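Long-range contact in okadaic acid binding protein 2-alpha (Halichondria okadai, PDB 4WRI), which binds the cytotoxin okadaic acid in the sponge Halichondria okadai and is implicated in the accumulation of that toxin: residues H12-M17 with F171-Q176. Numbering follows the deposited sequence.
Sequences HWCRKM and FFFTDQ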
ATOM      1  N   HIS A  12     -13.338  -2.957 -10.882  1.00 15.09           N
ATOM      2  CA  HIS A  12     -13.200  -2.600  -9.481  1.00 13.27           C
ATOM      3  C   HIS A  12     -11.756  -2.763  -9.028  1.00 12.33           C
ATOM      4  O   HIS A  12     -11.232  -1.906  -8.314  1.00 12.88           O
ATOM      5  CB  HIS A  12     -14.109  -3.463  -8.613  1.00 13.40           C
ATOM      6  CG  HIS A  12     -13.963  -3.177  -7.153  1.00 11.72           C
ATOM      7  ND1 HIS A  12     -14.325  -1.971  -6.599  1.00 14.26           N
ATOM      8  CD2 HIS A  12     -13.468  -3.932  -6.145  1.00 15.22           C
ATOM      9  CE1 HIS A  12     -14.066  -1.998  -5.304  1.00 13.03           C
ATOM     10  NE2 HIS A  12     -13.558  -3.177  -5.003  1.00 13.44           N
ATOM     11  N   TRP A  13     -11.115  -3.848  -9.417  1.00 12.53           N
ATOM     12  CA  TRP A  13      -9.716  -4.033  -9.052  1.00 13.40           C
ATOM     13  C   TRP A  13      -8.860  -2.934  -9.658  1.00 13.98           C
ATOM     14  O   TRP A  13      -7.948  -2.406  -8.996  1.00 13.11           O
ATOM     15  CB  TRP A  13      -9.231  -5.414  -9.437  1.00 14.02           C
ATOM     16  CG  TRP A  13      -7.812  -5.694  -9.061  1.00 13.62           C
ATOM     17  CD1 TRP A  13      -7.370  -6.272  -7.902  1.00 13.44           C
ATOM     18  CD2 TRP A  13      -6.645  -5.438  -9.852  1.00 13.35           C
ATOM     19  NE1 TRP A  13      -5.999  -6.370  -7.908  1.00 12.24           N
ATOM     20  CE2 TRP A  13      -5.532  -5.859  -9.095  1.00 12.12           C
ATOM     21  CE3 TRP A  13      -6.428  -4.849 -11.098  1.00 13.23           C
ATOM     22  CZ2 TRP A  13      -4.224  -5.755  -9.573  1.00 12.47           C
ATOM     23  CZ3 TRP A  13      -5.137  -4.738 -11.554  1.00 12.51           C
ATOM     24  CH2 TRP A  13      -4.055  -5.182 -10.804  1.00 12.57           C
ATOM     25  N   CYS A  14      -9.122  -2.544 -10.898  1.00 12.53           N
ATOM     26  CA  CYS A  14      -8.332  -1.457 -11.465  1.00 13.71           C
ATOM     27  C   CYS A  14      -8.491  -0.159 -10.704  1.00 14.84           C
ATOM     28  O   CYS A  14      -7.530   0.607 -10.563  1.00 11.64           O
ATOM     29  CB  CYS A  14      -8.667  -1.246 -12.937  1.00 15.96           C
ATOM     30  SG  CYS A  14      -8.182  -2.660 -13.971  1.00 14.30           S
ATOM     31  N   ARG A  15      -9.699   0.102 -10.215  1.00 12.66           N
ATOM     32  CA  ARG A  15      -9.958   1.255  -9.388  1.00 11.51           C
ATOM     33  C   ARG A  15      -9.157   1.177  -8.101  1.00  9.86           C
ATOM     34  O   ARG A  15      -8.615   2.186  -7.650  1.00 11.00           O
ATOM     35  CB  ARG A  15     -11.444   1.325  -9.049  1.00 13.58           C
ATOM     36  CG  ARG A  15     -11.849   2.590  -8.330  1.00 14.95           C
ATOM     37  CD  ARG A  15     -13.342   2.593  -8.058  1.00 19.05           C
ATOM     38  NE  ARG A  15     -13.739   3.785  -7.339  1.00 18.32           N
ATOM     39  CZ  ARG A  15     -14.877   3.901  -6.656  1.00 18.31           C
ATOM     40  NH1 ARG A  15     -15.726   2.886  -6.622  1.00 23.96           N
ATOM     41  NH2 ARG A  15     -15.159   5.019  -6.008  1.00 22.03           N
ATOM     42  N   LYS A  16      -9.098  -0.003  -7.500  1.00 11.57           N
ATOM     43  CA  LYS A  16      -8.255  -0.154  -6.320  1.00 11.90           C
ATOM     44  C   LYS A  16      -6.781   0.161  -6.665  1.00 11.22           C
ATOM     45  O   LYS A  16      -6.092   0.850  -5.876  1.00 10.47           O
ATOM     46  CB  LYS A  16      -8.403  -1.548  -5.706  1.00 11.39           C
ATOM     47  CG  LYS A  16      -9.746  -1.786  -5.024  1.00 11.49           C
ATOM     48  CD  LYS A  16      -9.790  -3.130  -4.301  1.00 11.35           C
ATOM     49  CE  LYS A  16      -9.671  -4.337  -5.236  1.00 11.64           C
ATOM     50  NZ  LYS A  16      -9.714  -5.624  -4.460  1.00 11.38           N
ATOM     51  N   MET A  17      -6.285  -0.291  -7.815  1.00 11.98           N
ATOM     52  CA  MET A  17      -4.888  -0.023  -8.147  1.00 10.76           C
ATOM     53  C   MET A  17      -4.644   1.449  -8.461  1.00 10.15           C
ATOM     54  O   MET A  17      -3.577   1.988  -8.127  1.00 10.92           O
ATOM     55  CB  MET A  17      -4.384  -0.935  -9.261  1.00 10.40           C
ATOM     56  CG  MET A  17      -4.359  -2.388  -8.863  1.00 11.41           C
ATOM     57  SD  MET A  17      -3.394  -2.788  -7.367  1.00 11.92           S
ATOM     58  CE  MET A  17      -4.657  -2.941  -6.092  1.00 11.75           C
ATOM     59  N   PHE A 171      -6.591  -8.978   0.690  1.00 13.90           N
ATOM     60  CA  PHE A 171      -7.893  -8.833   0.040  1.00 13.24           C
ATOM     61  C   PHE A 171      -7.891  -7.636  -0.902  1.00 12.39           C
ATOM     62  O   PHE A 171      -8.316  -7.716  -2.065  1.00 12.36           O
ATOM     63  CB  PHE A 171      -9.005  -8.677   1.084  1.00 13.30           C
ATOM     64  CG  PHE A 171     -10.356  -8.338   0.504  1.00 11.82           C
ATOM     65  CD1 PHE A 171     -10.694  -7.034   0.170  1.00 11.71           C
ATOM     66  CD2 PHE A 171     -11.299  -9.343   0.286  1.00 15.99           C
ATOM     67  CE1 PHE A 171     -11.938  -6.720  -0.362  1.00 15.89           C
ATOM     68  CE2 PHE A 171     -12.554  -9.027  -0.242  1.00 14.63           C
ATOM     69  CZ  PHE A 171     -12.862  -7.726  -0.573  1.00 15.33           C
ATOM     70  N   PHE A 172      -7.432  -6.500  -0.405  1.00 11.25           N
ATOM     71  CA  PHE A 172      -7.414  -5.285  -1.207  1.00 11.40           C
ATOM     72  C   PHE A 172      -6.629  -5.488  -2.508  1.00 12.30           C
ATOM     73  O   PHE A 172      -7.082  -5.081  -3.584  1.00 10.95           O
ATOM     74  CB  PHE A 172      -6.837  -4.120  -0.393  1.00 11.23           C
ATOM     75  CG  PHE A 172      -6.682  -2.880  -1.200  1.00 10.56           C
ATOM     76  CD1 PHE A 172      -7.718  -1.983  -1.314  1.00 11.25           C
ATOM     77  CD2 PHE A 172      -5.497  -2.630  -1.889  1.00  9.68           C
ATOM     78  CE1 PHE A 172      -7.587  -0.842  -2.104  1.00 10.49           C
ATOM     79  CE2 PHE A 172      -5.375  -1.514  -2.671  1.00 10.18           C
ATOM     80  CZ  PHE A 172      -6.412  -0.611  -2.785  1.00 10.22           C
ATOM     81  N   PHE A 173      -5.452  -6.098  -2.419  1.00 11.15           N
ATOM     82  CA  PHE A 173      -4.589  -6.223  -3.593  1.00 10.83           C
ATOM     83  C   PHE A 173      -5.010  -7.315  -4.562  1.00 13.51           C
ATOM     84  O   PHE A 173      -4.569  -7.311  -5.699  1.00 12.95           O
ATOM     85  CB  PHE A 173      -3.110  -6.398  -3.204  1.00 11.61           C
ATOM     86  CG  PHE A 173      -2.379  -5.092  -3.036  1.00 11.43           C
ATOM     87  CD1 PHE A 173      -1.881  -4.414  -4.145  1.00 12.35           C
ATOM     88  CD2 PHE A 173      -2.200  -4.546  -1.777  1.00 11.98           C
ATOM     89  CE1 PHE A 173      -1.209  -3.198  -3.994  1.00 14.89           C
ATOM     90  CE2 PHE A 173      -1.542  -3.319  -1.621  1.00 13.40           C
ATOM     91  CZ  PHE A 173      -1.058  -2.652  -2.734  1.00 12.88           C
ATOM     92  N   THR A 174      -5.889  -8.224  -4.149  1.00 12.30           N
ATOM     93  CA  THR A 174      -6.204  -9.381  -4.993  1.00 12.91           C
ATOM     94  C   THR A 174      -7.680  -9.608  -5.307  1.00 13.40           C
ATOM     95  O   THR A 174      -7.985 -10.145  -6.373  1.00 13.20           O
ATOM     96  CB  THR A 174      -5.644 -10.686  -4.420  1.00 12.87           C
ATOM     97  OG1 THR A 174      -6.282 -10.974  -3.170  1.00 15.54           O
ATOM     98  CG2 THR A 174      -4.118 -10.601  -4.225  1.00 16.26           C
ATOM     99  N   ASP A 175      -8.595  -9.240  -4.417  1.00 14.00           N
ATOM    100  CA  ASP A 175     -10.006  -9.532  -4.667  1.00 13.82           C
ATOM    101  C   ASP A 175     -10.536  -8.818  -5.915  1.00 13.59           C
ATOM    102  O   ASP A 175     -10.174  -7.681  -6.192  1.00 13.32           O
ATOM    103  CB  ASP A 175     -10.858  -9.191  -3.431  1.00 14.48           C
ATOM    104  CG  ASP A 175     -12.317  -9.519  -3.646  1.00 13.15           C
ATOM    105  OD1 ASP A 175     -12.657 -10.713  -3.461  1.00 19.88           O
ATOM    106  OD2 ASP A 175     -13.085  -8.628  -4.034  1.00 13.52           O
ATOM    107  N   GLN A 176     -11.403  -9.497  -6.663  1.00 13.30           N
ATOM    108  CA  GLN A 176     -11.901  -8.945  -7.915  1.00 13.91           C
ATOM    109  C   GLN A 176     -13.295  -8.364  -7.838  1.00 13.93           C
ATOM    110  O   GLN A 176     -13.568  -7.335  -8.435  1.00 15.10           O
ATOM    111  CB  GLN A 176     -11.889 -10.023  -9.002  1.00 15.94           C
ATOM    112  CG  GLN A 176     -10.505 -10.515  -9.338  1.00 15.98           C
ATOM    113  CD  GLN A 176      -9.620  -9.393  -9.855  1.00 16.88           C
ATOM    114  OE1 GLN A 176      -9.849  -8.848 -10.929  1.00 17.07           O
ATOM    115  NE2 GLN A 176      -8.623  -9.025  -9.078  1.00 14.53           N
TER
HETATM  116  O   HOH W   1     -12.292  -6.019  -3.827  1.00 13.82           O
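Lys-16 and Trp-13, one turn apart on helix 11-27, pack that helix against the end of helix 169-174 in what is probably an EF-hand-like domain, donating side-chain N-H groups to carbonyls of its last turn and of Asp-175 just beyond it. The ammonium of Lys-16 is buried, and its NZ is gripped by Phe-172 O at 2.8 Å and Asp-175 O at 2.7 Å. A positive charge suits this spot, since the carbonyl end of a helix is expected to carry partial negative charge. CD of the lysine lies off-centre over the Phe-172 ring, and the bend at chi3 (-64°) then swings CE and NZ toward the carbonyls. Trp-13 NE1 meets Phe-173 O at 2.8 Å, almost straight (172°) and within the indole plane, though above the carbonyl plane. Packing is tight on the apolar side, where flexible Met-17 brings CE to 3.8 Å from Phe-172 CE2 and sets its sulfur obliquely beside the Phe-173 ring, a Met-aromatic contact. Phe-173 also touches okadaic acid, so this helix junction borders the toxin pocket. The flank at His-12 and Asp-175 is looser and hydrated; a water bridges Lys-16 NZ and Asp-175 OD2, while Asn-184 holds His-12 NE2 and Asn-178 N binds the same carboxylate oxygen. Gln-176 folds back beside the indole, its NE2 donating to Thr-174 O at 3.0 Å and lying 3.2 Å from Trp-13 CD1.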